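Local coordinates for transcriptional regulator (TetR/AcrR family) (Bacillus halodurans, PDB 5GP9), which probably represses genes of fatty acid degradation by binding their operator DNA as a dimer, with a fatty-acid-derived effector taken up in its C-terminal domain, at residues 166-169 against 170-174; 134-137 against 138-142; 111-114 against 115-118; 36-39 against 40-44; 83-86 against 87-91. One frame throughout, in Å; residues are numbered along the deposited sequence.

Contact 1: 166-169 against 170-174; sequences NWVM and KDCKY
Cys-172 sits like a lid on the indole of Trp-167. Its SG rests over the six-membered ring, 3.6 Å from the ring centroid and only 7° off the normal, while its CA covers the five-membered ring in a CH-pi contact, so backbone and sulfur share one face. The pyrrole edge of Trp-167 in turn presses CD1 into the face of Tyr-174, 3.7 Å from CE2, and the pair makes a T-shaped stack with planes at 74°. Tyr-174 gets there with CG between its backbone N and carbonyl carbon (chi1 57°), which folds the ring back over the helix end. The turn that allows this is a Schellman motif ending helix 149-169, with Asp-171 at positive phi: Cys-172 N reaches Trp-167 O at 2.9 Å and Asp-171 N reaches Val-168 O at 3.0 Å. At the indole edge, NE1 of Trp-167 donates to Tyr-174 O at 2.8 Å, with the acceptor nearly in the ring plane, which helps fix the indole's rotation. A water joins Tyr-174 OH to Asn-166 O, the latter by a weak bond. Beyond the segments, His-98 meets the Trp-167 ring edge-to-face, and Tyr-174 packs on Arg-150 of the second subunit.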
loop_
_atom_site.group_PDB
_atom_site.type_symbol
_atom_site.label_atom_id
_atom_site.label_comp_id
_atom_site.label_asym_id
_atom_site.label_seq_id
_atom_site.Cartn_x
_atom_site.Cartn_y
_atom_site.Cartn_z
ATOM N N ASN A 166 -5.479 -3.936 -6.232
ATOM C CA ASN A 166 -5.419 -4.446 -7.554
ATOM C C ASN A 166 -6.825 -4.688 -8.179
ATOM O O ASN A 166 -6.999 -4.424 -9.366
ATOM C CB ASN A 166 -4.508 -5.669 -7.588
ATOM C CG ASN A 166 -3.034 -5.232 -7.737
ATOM O OD1 ASN A 166 -2.576 -4.942 -8.855
ATOM N ND2 ASN A 166 -2.323 -5.081 -6.626
ATOM N N TRP A 167 -7.773 -5.072 -7.344
ATOM C CA TRP A 167 -9.160 -5.337 -7.745
ATOM C C TRP A 167 -9.805 -3.999 -8.117
ATOM O O TRP A 167 -10.404 -3.834 -9.185
ATOM C CB TRP A 167 -9.843 -6.020 -6.622
ATOM C CG TRP A 167 -11.336 -6.093 -6.584
ATOM C CD1 TRP A 167 -12.177 -6.941 -7.335
ATOM C CD2 TRP A 167 -12.187 -5.321 -5.757
ATOM N NE1 TRP A 167 -13.475 -6.715 -7.000
ATOM C CE2 TRP A 167 -13.524 -5.728 -6.036
ATOM C CE3 TRP A 167 -11.957 -4.338 -4.759
ATOM C CZ2 TRP A 167 -14.604 -5.192 -5.369
ATOM C CZ3 TRP A 167 -13.036 -3.822 -4.074
ATOM C CH2 TRP A 167 -14.340 -4.251 -4.353
ATOM N N VAL A 168 -9.594 -2.973 -7.280
ATOM C CA VAL A 168 -10.036 -1.595 -7.615
ATOM C C VAL A 168 -9.426 -1.039 -8.899
ATOM O O VAL A 168 -10.159 -0.440 -9.702
ATOM C CB VAL A 168 -9.849 -0.619 -6.443
ATOM C CG1 VAL A 168 -10.038 0.827 -6.887
ATOM C CG2 VAL A 168 -10.755 -0.935 -5.292
ATOM N N MET A 169 -8.155 -1.287 -9.187
ATOM C CA MET A 169 -7.511 -0.840 -10.396
ATOM C C MET A 169 -8.040 -1.593 -11.588
ATOM O O MET A 169 -7.924 -1.072 -12.675
ATOM C CB MET A 169 -5.989 -0.957 -10.383
ATOM C CG MET A 169 -5.244 -0.180 -9.321
ATOM S SD MET A 169 -3.653 -1.050 -8.899
ATOM C CE MET A 169 -2.879 -1.539 -10.469
ATOM N N LYS A 170 -8.685 -2.715 -11.375
ATOM C CA LYS A 170 -9.373 -3.488 -12.437
ATOM C C LYS A 170 -10.901 -3.287 -12.402
ATOM O O LYS A 170 -11.719 -4.158 -12.799
ATOM C CB LYS A 170 -8.969 -4.956 -12.326
ATOM C CG LYS A 170 -7.504 -5.265 -12.629
ATOM C CD LYS A 170 -7.068 -4.876 -14.035
ATOM C CE LYS A 170 -5.590 -5.134 -14.303
ATOM N NZ LYS A 170 -5.231 -4.443 -15.570
ATOM N N ASP A 171 -11.314 -2.087 -11.952
ATOM C CA ASP A 171 -12.714 -1.694 -11.953
ATOM C C ASP A 171 -13.620 -2.561 -11.214
ATOM O O ASP A 171 -14.811 -2.666 -11.560
ATOM C CB ASP A 171 -13.234 -1.487 -13.419
ATOM C CG ASP A 171 -12.513 -0.370 -14.129
ATOM O OD1 ASP A 171 -12.418 0.703 -13.557
ATOM O OD2 ASP A 171 -11.984 -0.540 -15.230
ATOM N N CYS A 172 -13.093 -3.238 -10.192
ATOM C CA CYS A 172 -13.842 -4.154 -9.329
ATOM C C CYS A 172 -14.618 -5.210 -10.098
ATOM O O CYS A 172 -15.664 -5.593 -9.660
ATOM C CB CYS A 172 -14.771 -3.387 -8.387
ATOM S SG CYS A 172 -13.982 -2.089 -7.386
ATOM N N LYS A 173 -14.104 -5.665 -11.234
ATOM C CA LYS A 173 -14.936 -6.462 -12.201
ATOM C C LYS A 173 -15.079 -7.948 -11.863
ATOM O O LYS A 173 -15.977 -8.624 -12.368
ATOM C CB LYS A 173 -14.388 -6.344 -13.610
ATOM C CG LYS A 173 -13.078 -7.075 -13.877
ATOM C CD LYS A 173 -12.774 -7.218 -15.333
ATOM C CE LYS A 173 -12.563 -5.924 -16.072
ATOM N NZ LYS A 173 -11.203 -5.393 -15.865
ATOM N N TYR A 174 -14.176 -8.465 -11.028
ATOM C CA TYR A 174 -14.250 -9.815 -10.537
ATOM C C TYR A 174 -14.629 -9.856 -9.074
ATOM O O TYR A 174 -14.650 -8.826 -8.379
ATOM C CB TYR A 174 -12.971 -10.528 -10.810
ATOM C CG TYR A 174 -11.681 -9.893 -10.245
ATOM C CD1 TYR A 174 -10.973 -9.003 -10.991
ATOM C CD2 TYR A 174 -11.214 -10.223 -8.981
ATOM C CE1 TYR A 174 -9.830 -8.421 -10.531
ATOM C CE2 TYR A 174 -10.027 -9.655 -8.500
ATOM C CZ TYR A 174 -9.383 -8.732 -9.272
ATOM O OH TYR A 174 -8.195 -8.138 -8.910
HETATM O O HOH W 1 -6.365 -7.324 -10.474
#

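Contact 2: 134-137 against 138-142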
loop_
_atom_site.group_PDB
_atom_site.type_symbol
_atom_site.label_atom_id
_atom_site.label_comp_id
_atom_site.label_asym_id
_atom_site.label_seq_id
_atom_site.Cartn_x
_atom_site.Cartn_y
_atom_site.Cartn_z
ATOM N N LEU A 134 -2.692 -12.372 16.286
ATOM C CA LEU A 134 -1.413 -12.955 16.176
ATOM C C LEU A 134 -0.878 -13.443 17.551
ATOM O O LEU A 134 -0.218 -14.496 17.612
ATOM C CB LEU A 134 -0.450 -11.939 15.585
ATOM C CG LEU A 134 -0.709 -11.743 14.079
ATOM C CD1 LEU A 134 -0.007 -10.476 13.653
ATOM C CD2 LEU A 134 -0.143 -12.872 13.271
ATOM N N MET A 135 -1.055 -12.584 18.545
ATOM C CA MET A 135 -0.692 -12.912 19.946
ATOM C C MET A 135 -1.390 -14.179 20.436
ATOM O O MET A 135 -0.741 -15.042 21.061
ATOM C CB MET A 135 -1.078 -11.757 20.883
ATOM C CG MET A 135 -0.250 -10.490 20.801
ATOM S SD MET A 135 1.508 -10.784 20.594
ATOM C CE MET A 135 1.919 -11.359 22.278
ATOM N N GLU A 136 -2.711 -14.245 20.189
ATOM C CA GLU A 136 -3.549 -15.437 20.464
ATOM C C GLU A 136 -3.038 -16.673 19.788
ATOM O O GLU A 136 -2.818 -17.757 20.418
ATOM C CB GLU A 136 -5.002 -15.163 20.073
ATOM C CG GLU A 136 -5.943 -16.237 20.516
ATOM C CD GLU A 136 -7.397 -16.010 20.148
ATOM O OE1 GLU A 136 -7.794 -14.875 19.764
ATOM O OE2 GLU A 136 -8.132 -17.031 20.279
ATOM N N GLY A 137 -2.826 -16.555 18.485
ATOM C CA GLY A 137 -2.371 -17.678 17.731
ATOM C C GLY A 137 -1.031 -18.197 18.174
ATOM O O GLY A 137 -0.760 -19.422 18.092
ATOM N N LYS A 138 -0.147 -17.290 18.556
ATOM C CA LYS A 138 1.149 -17.718 19.063
ATOM C C LYS A 138 0.950 -18.483 20.380
ATOM O O LYS A 138 1.446 -19.625 20.517
ATOM C CB LYS A 138 2.104 -16.535 19.252
ATOM C CG LYS A 138 2.749 -16.106 17.924
ATOM C CD LYS A 138 3.927 -15.162 18.105
ATOM C CE LYS A 138 3.552 -13.714 18.129
ATOM N NZ LYS A 138 4.775 -12.932 18.484
ATOM N N GLU A 139 0.236 -17.859 21.304
ATOM C CA GLU A 139 0.010 -18.430 22.650
ATOM C C GLU A 139 -0.581 -19.882 22.580
ATOM O O GLU A 139 -0.172 -20.738 23.374
ATOM C CB GLU A 139 -0.840 -17.438 23.507
ATOM C CG GLU A 139 -1.012 -17.751 25.010
ATOM C CD GLU A 139 0.209 -17.398 25.892
ATOM O OE1 GLU A 139 1.001 -16.494 25.526
ATOM O OE2 GLU A 139 0.368 -18.019 26.982
ATOM N N LYS A 140 -1.452 -20.179 21.612
ATOM C CA LYS A 140 -2.080 -21.499 21.452
ATOM C C LYS A 140 -1.388 -22.380 20.444
ATOM O O LYS A 140 -1.924 -23.399 20.023
ATOM C CB LYS A 140 -3.562 -21.332 21.052
ATOM C CG LYS A 140 -4.323 -20.339 21.935
ATOM C CD LYS A 140 -5.831 -20.314 21.659
ATOM C CE LYS A 140 -6.652 -19.340 22.511
ATOM N NZ LYS A 140 -6.037 -19.080 23.829
ATOM N N GLY A 141 -0.205 -21.988 19.974
ATOM C CA GLY A 141 0.613 -22.892 19.199
ATOM C C GLY A 141 0.272 -23.006 17.732
ATOM O O GLY A 141 0.912 -23.760 17.035
ATOM N N TYR A 142 -0.673 -22.195 17.245
ATOM C CA TYR A 142 -1.051 -22.224 15.845
ATOM C C TYR A 142 -0.064 -21.434 14.938
ATOM O O TYR A 142 0.276 -21.897 13.813
ATOM C CB TYR A 142 -2.437 -21.663 15.659
ATOM C CG TYR A 142 -2.923 -21.830 14.224
ATOM C CD1 TYR A 142 -3.022 -23.102 13.638
ATOM C CD2 TYR A 142 -3.284 -20.719 13.443
ATOM C CE1 TYR A 142 -3.494 -23.271 12.335
ATOM C CE2 TYR A 142 -3.774 -20.875 12.159
ATOM C CZ TYR A 142 -3.857 -22.143 11.589
ATOM O OH TYR A 142 -4.341 -22.292 10.306
#
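Glu-136 and Lys-140 lie one helical turn apart, and the aliphatic CE of Lys-140 meets the carboxylate oxygen OE2 of Glu-136 at 3.5 Å and also rests against its CG. The two residues form no salt bridge: NZ of Lys-140 stays 4.6 Å from OE2 of Glu-136, and any attraction is probably weak. Glu-136 runs fully extended, with CG anti to its N (chi1 -171°), and this carries the carboxylate out to its stronger partners, a salt bridge from OE2 to Lys-82 and a hydrogen bond from OE1 to a glycerol probably left from crystallisation.

The aliphatic stem of Lys-138, CB and CG, packs closely on the carbonyl oxygen of the preceding turn, its CG 3.4 Å from Leu-134 O. The chain then bends at chi3 (-89°), and NZ finds Leu-147 O in the loop beyond and Thr-149 OG1 at the start of helix 149-169. Leu-134 itself packs on that helix.

The backbone bonds run in the helical pattern up to Lys-140, whose N donates to Glu-136 O at 3.0 Å. The helix is left at Lys-140. Tyr-142 N then spans five residues to Gly-137 O, a weak bond, whereas Gly-141 N turns back only three, to Lys-138 O. This is the C-terminal end of helix 113-139, a long helix of the TetR-family ligand-binding domain, with a glycine at positive phi (82°) just beyond it.

Contact 3: 111-114 against 115-118; sequences SNTE and LRLK
Arg-116 lays its guanidinium over the start of its own helix, with CA of Thr-113 against one face, 3.4 Å from NH2, and Asn-112 O over the same face, farther out. At the edge of the group NH2 reaches Ser-111 O at 2.8 Å, a weak bond because the N-H is bent to 128°. The side chain first runs out with CG anti to the backbone N and then turns sharply at chi3, close to eclipsed (18°), which doubles the guanidinium back toward residues before the helix; NE makes a further weak bond to Gln-110 O. One arginine thus reaches two carbonyls of the incoming chain by weak bonds.

Asn-112 is the N-cap of helix 113-139. Its OD1 takes the amide of Leu-115 at 3.0 Å along an almost straight N-H (174°), though the donor stands well above the carboxamide plane, and it also accepts a weaker bond from Glu-114 N, so one oxygen serves two amides of the first turn. The cap amide also leans on CB of Leu-115, 3.6 Å from CG of Asn-112, with the two side chains crossing at about a right angle.

One residue further along, CG of Leu-117 lies 3.0 Å from Thr-113 O, an unusually short approach. Leu-115 turns its side chain onto Glu-51 and Ile-55 of helix 50-74, while Arg-116 and Leu-117 both pack on Met-169 of the second subunit.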
loop_
_atom_site.group_PDB
_atom_site.type_symbol
_atom_site.label_atom_id
_atom_site.label_comp_id
_atom_site.label_asym_id
_atom_site.label_seq_id
_atom_site.Cartn_x
_atom_site.Cartn_y
_atom_site.Cartn_z
ATOM N N SER A 111 -0.648 12.779 -0.261
ATOM C CA SER A 111 0.668 13.188 0.230
ATOM C C SER A 111 0.581 14.353 1.270
ATOM O O SER A 111 1.616 14.786 1.837
ATOM C CB SER A 111 1.578 13.513 -0.964
ATOM O OG SER A 111 0.840 14.104 -2.024
ATOM N N ASN A 112 -0.638 14.844 1.528
ATOM C CA ASN A 112 -0.871 15.772 2.624
ATOM C C ASN A 112 -0.369 15.134 3.921
ATOM O O ASN A 112 -0.989 14.226 4.451
ATOM C CB ASN A 112 -2.367 16.131 2.703
ATOM C CG ASN A 112 -2.676 17.109 3.826
ATOM O OD1 ASN A 112 -2.059 17.073 4.913
ATOM N ND2 ASN A 112 -3.643 17.988 3.578
ATOM N N THR A 113 0.763 15.611 4.427
ATOM C CA THR A 113 1.407 14.983 5.586
ATOM C C THR A 113 0.499 14.853 6.826
ATOM O O THR A 113 0.564 13.851 7.564
ATOM C CB THR A 113 2.717 15.710 5.983
ATOM O OG1 THR A 113 3.315 15.023 7.092
ATOM C CG2 THR A 113 2.485 17.200 6.365
ATOM N N GLU A 114 -0.345 15.846 7.065
ATOM C CA GLU A 114 -1.144 15.829 8.277
ATOM C C GLU A 114 -2.461 15.082 8.083
ATOM O O GLU A 114 -2.944 14.443 9.002
ATOM C CB GLU A 114 -1.252 17.240 8.867
ATOM C CG GLU A 114 0.153 17.755 9.193
ATOM C CD GLU A 114 0.172 18.994 10.067
ATOM O OE1 GLU A 114 0.779 18.918 11.186
ATOM O OE2 GLU A 114 -0.402 20.037 9.616
ATOM N N LEU A 115 -2.991 15.059 6.874
ATOM C CA LEU A 115 -4.080 14.118 6.560
ATOM C C LEU A 115 -3.624 12.654 6.678
ATOM O O LEU A 115 -4.319 11.813 7.260
ATOM C CB LEU A 115 -4.567 14.389 5.164
ATOM C CG LEU A 115 -5.662 13.486 4.660
ATOM C CD1 LEU A 115 -6.963 13.755 5.383
ATOM C CD2 LEU A 115 -5.793 13.700 3.180
ATOM N N ARG A 116 -2.438 12.395 6.164
ATOM C CA ARG A 116 -1.834 11.092 6.193
ATOM C C ARG A 116 -1.646 10.612 7.617
ATOM O O ARG A 116 -1.883 9.489 7.904
ATOM C CB ARG A 116 -0.525 11.106 5.416
ATOM C CG ARG A 116 0.177 9.769 5.362
ATOM C CD ARG A 116 1.145 9.627 4.192
ATOM N NE ARG A 116 1.568 10.884 3.572
ATOM C CZ ARG A 116 2.486 11.720 4.051
ATOM N NH1 ARG A 116 3.080 11.475 5.207
ATOM N NH2 ARG A 116 2.811 12.824 3.369
ATOM N N LEU A 117 -1.240 11.496 8.513
ATOM C CA LEU A 117 -1.116 11.153 9.905
ATOM C C LEU A 117 -2.445 10.747 10.551
ATOM O O LEU A 117 -2.488 9.803 11.311
ATOM C CB LEU A 117 -0.521 12.375 10.658
ATOM C CG LEU A 117 0.961 12.694 10.338
ATOM C CD1 LEU A 117 1.432 13.947 11.134
ATOM C CD2 LEU A 117 1.837 11.469 10.616
ATOM N N LYS A 118 -3.488 11.512 10.266
ATOM C CA LYS A 118 -4.824 11.224 10.786
ATOM C C LYS A 118 -5.346 9.875 10.265
ATOM O O LYS A 118 -5.866 9.037 11.000
ATOM C CB LYS A 118 -5.791 12.324 10.392
ATOM C CG LYS A 118 -5.509 13.604 11.155
ATOM C CD LYS A 118 -6.702 14.561 11.039
ATOM C CE LYS A 118 -6.276 15.989 11.334
ATOM N NZ LYS A 118 -5.619 16.664 10.176
#

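Contact 4: 36-39 against 40-44; sequences AGVA and DGTIY
Val-38 and Thr-42 meet carbon to carbon, CB to CB at 3.8 Å, one side chain lying across the other. Both methyls of Val-38 are used: CG1 comes against CG2 of Thr-42, and CG2 touches CD1 of Ile-43 at 3.8 Å, bridging to the next residue of the helix. In Thr-42 the hydroxyl lies beside the backbone N (chi1 -56°), which leaves CG2 to face the valine and points OG1 toward the N-terminal end of the helix. There a water spans the two segments, accepting from Ala-39 N at 3.2 Å and lying 2.7 Å from OG1 of Thr-42.

The backbone behind this is held in part by Ala-39 at the N-cap, whose O receives the amide of Thr-42 at 2.9 Å; the donor lies well above the carbonyl plane. Farther back, Gly-37 leaves helix 29-36 with positive phi in a Schellman motif, and Gln-10 holds Ala-36 O. Ile-43 reaches on to Ile-11 of helix 8-26 and Val-29 of helix 29-36. The whole is the turn of a helix-turn-helix, predicted to span 28-47, leading into helix 40-46, which by analogy with other TetR-family repressors is probably the recognition helix.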
loop_
_atom_site.group_PDB
_atom_site.type_symbol
_atom_site.label_atom_id
_atom_site.label_comp_id
_atom_site.label_asym_id
_atom_site.label_seq_id
_atom_site.Cartn_x
_atom_site.Cartn_y
_atom_site.Cartn_z
ATOM N N ALA A 36 -26.455 14.812 -1.197
ATOM C CA ALA A 36 -27.037 14.506 0.089
ATOM C C ALA A 36 -28.487 15.073 0.223
ATOM O O ALA A 36 -29.109 14.815 1.206
ATOM C CB ALA A 36 -26.211 15.082 1.219
ATOM N N GLY A 37 -28.903 15.894 -0.724
ATOM C CA GLY A 37 -30.227 16.522 -0.704
ATOM C C GLY A 37 -30.376 17.616 0.325
ATOM O O GLY A 37 -31.489 17.801 0.919
ATOM N N VAL A 38 -29.283 18.354 0.551
ATOM C CA VAL A 38 -29.260 19.347 1.643
ATOM C C VAL A 38 -28.670 20.641 1.153
ATOM O O VAL A 38 -28.056 20.676 0.064
ATOM C CB VAL A 38 -28.540 18.876 2.893
ATOM C CG1 VAL A 38 -29.213 17.690 3.553
ATOM C CG2 VAL A 38 -27.048 18.593 2.606
ATOM N N ALA A 39 -29.001 21.721 1.871
ATOM C CA ALA A 39 -28.340 23.052 1.642
ATOM C C ALA A 39 -26.863 22.976 2.075
ATOM O O ALA A 39 -26.522 22.269 3.018
ATOM C CB ALA A 39 -29.054 24.149 2.422
ATOM N N ASP A 40 -25.969 23.734 1.426
ATOM C CA ASP A 40 -24.550 23.820 1.881
ATOM C C ASP A 40 -24.346 24.032 3.378
ATOM O O ASP A 40 -23.472 23.360 4.022
ATOM C CB ASP A 40 -23.798 24.896 1.083
ATOM C CG ASP A 40 -23.697 24.560 -0.372
ATOM O OD1 ASP A 40 -24.267 23.529 -0.772
ATOM O OD2 ASP A 40 -23.058 25.320 -1.138
ATOM N N GLY A 41 -25.157 24.915 3.959
ATOM C CA GLY A 41 -25.105 25.197 5.351
ATOM C C GLY A 41 -25.396 24.034 6.257
ATOM O O GLY A 41 -24.888 23.983 7.375
ATOM N N THR A 42 -26.212 23.092 5.784
ATOM C CA THR A 42 -26.480 21.894 6.560
ATOM C C THR A 42 -25.168 21.094 6.697
ATOM O O THR A 42 -24.878 20.613 7.781
ATOM C CB THR A 42 -27.583 21.034 5.925
ATOM O OG1 THR A 42 -28.772 21.818 5.743
ATOM C CG2 THR A 42 -27.904 19.830 6.782
ATOM N N ILE A 43 -24.346 21.066 5.643
ATOM C CA ILE A 43 -23.026 20.346 5.736
ATOM C C ILE A 43 -22.199 20.929 6.865
ATOM O O ILE A 43 -21.598 20.213 7.647
ATOM C CB ILE A 43 -22.156 20.309 4.436
ATOM C CG1 ILE A 43 -22.905 19.816 3.218
ATOM C CG2 ILE A 43 -20.949 19.366 4.629
ATOM C CD1 ILE A 43 -23.358 18.390 3.323
ATOM N N TYR A 44 -22.183 22.261 7.009
ATOM C CA TYR A 44 -21.226 22.891 7.894
ATOM C C TYR A 44 -21.690 22.871 9.302
ATOM O O TYR A 44 -20.929 23.114 10.180
ATOM C CB TYR A 44 -20.888 24.317 7.435
ATOM C CG TYR A 44 -20.191 24.373 6.118
ATOM C CD1 TYR A 44 -18.859 23.985 6.014
ATOM C CD2 TYR A 44 -20.796 24.899 4.997
ATOM C CE1 TYR A 44 -18.186 24.038 4.806
ATOM C CE2 TYR A 44 -20.110 24.989 3.778
ATOM C CZ TYR A 44 -18.785 24.567 3.716
ATOM O OH TYR A 44 -18.086 24.573 2.549
HETATM O O HOH W 2 -30.973 21.067 4.356
#

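Contact 5: 83-86 against 87-91. With PLM (palmitic acid), chain E.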
loop_
_atom_site.group_PDB
_atom_site.type_symbol
_atom_site.label_atom_id
_atom_site.label_comp_id
_atom_site.label_asym_id
_atom_site.label_seq_id
_atom_site.Cartn_x
_atom_site.Cartn_y
_atom_site.Cartn_z
ATOM N N LEU A 83 -8.478 -15.953 11.539
ATOM C CA LEU A 83 -7.773 -15.278 10.432
ATOM C C LEU A 83 -8.689 -15.347 9.183
ATOM O O LEU A 83 -8.790 -14.357 8.426
ATOM C CB LEU A 83 -6.374 -15.886 10.143
ATOM C CG LEU A 83 -5.533 -15.204 9.015
ATOM C CD1 LEU A 83 -5.304 -13.746 9.355
ATOM C CD2 LEU A 83 -4.183 -15.885 8.867
ATOM N N LYS A 84 -9.388 -16.474 8.952
ATOM C CA LYS A 84 -10.201 -16.579 7.809
ATOM C C LYS A 84 -11.365 -15.609 7.904
ATOM O O LYS A 84 -11.645 -14.997 6.909
ATOM C CB LYS A 84 -10.698 -18.018 7.550
ATOM C CG LYS A 84 -11.470 -18.148 6.243
ATOM C CD LYS A 84 -11.955 -19.575 5.938
ATOM C CE LYS A 84 -10.830 -20.536 5.552
ATOM N NZ LYS A 84 -10.178 -20.197 4.258
ATOM N N ILE A 85 -11.939 -15.413 9.117
ATOM C CA ILE A 85 -12.962 -14.429 9.404
ATOM C C ILE A 85 -12.526 -12.993 9.111
ATOM O O ILE A 85 -13.257 -12.216 8.482
ATOM C CB ILE A 85 -13.431 -14.519 10.883
ATOM C CG1 ILE A 85 -14.351 -15.758 11.009
ATOM C CG2 ILE A 85 -14.188 -13.271 11.343
ATOM C CD1 ILE A 85 -14.758 -16.106 12.438
ATOM N N LEU A 86 -11.283 -12.724 9.453
ATOM C CA LEU A 86 -10.711 -11.382 9.221
ATOM C C LEU A 86 -10.526 -11.150 7.720
ATOM O O LEU A 86 -10.965 -10.105 7.229
ATOM C CB LEU A 86 -9.395 -11.194 9.993
ATOM C CG LEU A 86 -8.765 -9.792 9.904
ATOM C CD1 LEU A 86 -8.171 -9.330 11.244
ATOM C CD2 LEU A 86 -7.721 -9.886 8.816
ATOM N N VAL A 87 -9.938 -12.086 6.992
ATOM C CA VAL A 87 -9.771 -11.935 5.529
ATOM C C VAL A 87 -11.127 -11.779 4.819
ATOM O O VAL A 87 -11.335 -10.925 3.981
ATOM C CB VAL A 87 -8.957 -13.106 4.974
ATOM C CG1 VAL A 87 -8.846 -13.070 3.489
ATOM C CG2 VAL A 87 -7.542 -13.081 5.634
ATOM N N ASN A 88 -12.044 -12.659 5.192
ATOM C CA ASN A 88 -13.359 -12.650 4.632
ATOM C C ASN A 88 -14.119 -11.367 4.888
ATOM O O ASN A 88 -14.633 -10.799 3.939
ATOM C CB ASN A 88 -14.102 -13.900 5.099
ATOM C CG ASN A 88 -15.467 -13.985 4.497
ATOM O OD1 ASN A 88 -15.606 -14.111 3.256
ATOM N ND2 ASN A 88 -16.495 -13.811 5.340
ATOM N N MET A 89 -14.082 -10.812 6.103
ATOM C CA MET A 89 -14.733 -9.533 6.408
ATOM C C MET A 89 -14.059 -8.319 5.778
ATOM O O MET A 89 -14.741 -7.401 5.351
ATOM C CB MET A 89 -14.816 -9.339 7.921
ATOM C CG MET A 89 -15.812 -10.264 8.601
ATOM S SD MET A 89 -17.532 -9.764 8.227
ATOM C CE MET A 89 -17.498 -8.034 8.636
ATOM N N HIS A 90 -12.724 -8.298 5.661
ATOM C CA HIS A 90 -12.070 -7.242 4.929
ATOM C C HIS A 90 -12.539 -7.164 3.485
ATOM O O HIS A 90 -12.884 -6.095 2.975
ATOM C CB HIS A 90 -10.518 -7.430 5.072
ATOM C CG HIS A 90 -9.665 -6.310 4.529
ATOM N ND1 HIS A 90 -8.571 -5.817 5.205
ATOM C CD2 HIS A 90 -9.749 -5.573 3.398
ATOM C CE1 HIS A 90 -7.984 -4.891 4.473
ATOM N NE2 HIS A 90 -8.687 -4.701 3.386
ATOM N N PHE A 91 -12.564 -8.318 2.810
ATOM C CA PHE A 91 -12.837 -8.383 1.398
ATOM C C PHE A 91 -14.362 -8.133 1.238
ATOM O O PHE A 91 -14.766 -7.431 0.268
ATOM C CB PHE A 91 -12.414 -9.770 0.818
ATOM C CG PHE A 91 -10.913 -9.891 0.524
ATOM C CD1 PHE A 91 -10.006 -8.901 0.912
ATOM C CD2 PHE A 91 -10.433 -11.004 -0.038
ATOM C CE1 PHE A 91 -8.646 -9.038 0.657
ATOM C CE2 PHE A 91 -9.104 -11.197 -0.273
ATOM C CZ PHE A 91 -8.180 -10.211 0.095
HETATM C C1 PLM E . -0.231 2.072 4.263
HETATM O O1 PLM E . -0.507 0.882 4.000
HETATM O O2 PLM E . 0.915 2.477 4.070
HETATM C C2 PLM E . -1.271 3.047 4.822
HETATM C C3 PLM E . -2.426 3.280 3.824
HETATM C C4 PLM E . -3.418 4.423 4.154
HETATM C C5 PLM E . -4.891 4.136 4.571
HETATM C C6 PLM E . -5.410 2.726 4.294
HETATM C C7 PLM E . -6.918 2.547 4.352
HETATM C C8 PLM E . -7.236 1.160 3.896
HETATM C C9 PLM E . -7.750 0.235 4.951
HETATM C CA PLM E . -8.978 -0.409 4.456
HETATM C CB PLM E . -9.319 -1.490 5.461
HETATM C CC PLM E . -10.617 -2.141 5.024
HETATM C CD PLM E . -11.660 -1.036 4.826
HETATM C CE PLM E . -13.013 -1.217 5.464
HETATM C CF PLM E . -13.526 0.191 5.764
HETATM C CG PLM E . -14.936 0.068 6.226
#
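Val-87 places CG2 anti to its carbonyl carbon and beside its N (chi1 175° puts CG1 anti to N), so that CG2 turns back on the preceding turn, 3.3 Å from Leu-83 O and 4.4 Å from CD1 of Leu-83. His-90 sends its ring away from the preceding turn, CG anti to N (chi1 -172°), and only its CB stays close to the helix, 3.5 Å from Leu-86 O. The imidazole then lies with one face against the palmitic acid: CC of the lipid sits 3.6 Å above the ring plane toward its rim, nearest NE2, a contact with the alkyl chain rather than its carboxylate. ND1 of His-90 is hydrogen-bonded to Tyr-126 OH, which helps set the ring's rotation. On another flank CG of Met-89 folds down over Ile-85 O at 3.2 Å and approaches CG2 of Ile-85. Regular backbone bonds from each amide of 87-90 to the carbonyl four residues earlier hold the spacing of these side chains along the helix.

Helix 79-95 is thus wrapped by its neighbours: Ile-85 and Met-89 face helix 50-74, Leu-86 helix 113-139, Phe-91 helices 149-169 and 180-189, and Leu-83 also packs on Leu-191 of the second subunit.

In the fold
Along the chain the order is contact 4, 5, 3, 2, 1. Contact 4 stands apart in the helix-turn-helix region, its centre about 49 Å from that of contact 2 and on the opposite side of the chain's centre; the other four lie in the C-terminal ligand-binding part of the chain. Contacts 3 and 2 mark the two ends of helix 113-139, about 34 Å apart between centres, and contact 1 ends the next helix, 149-169. Contact 5, on helix 79-95, is buried beside the palmitic acid, its nearest atoms about 6 Å from contacts 1 and 2. Contacts 1, 2, 3 and 5 reach the second subunit, consistent with lipid binding and dimerisation sharing one all-helical body.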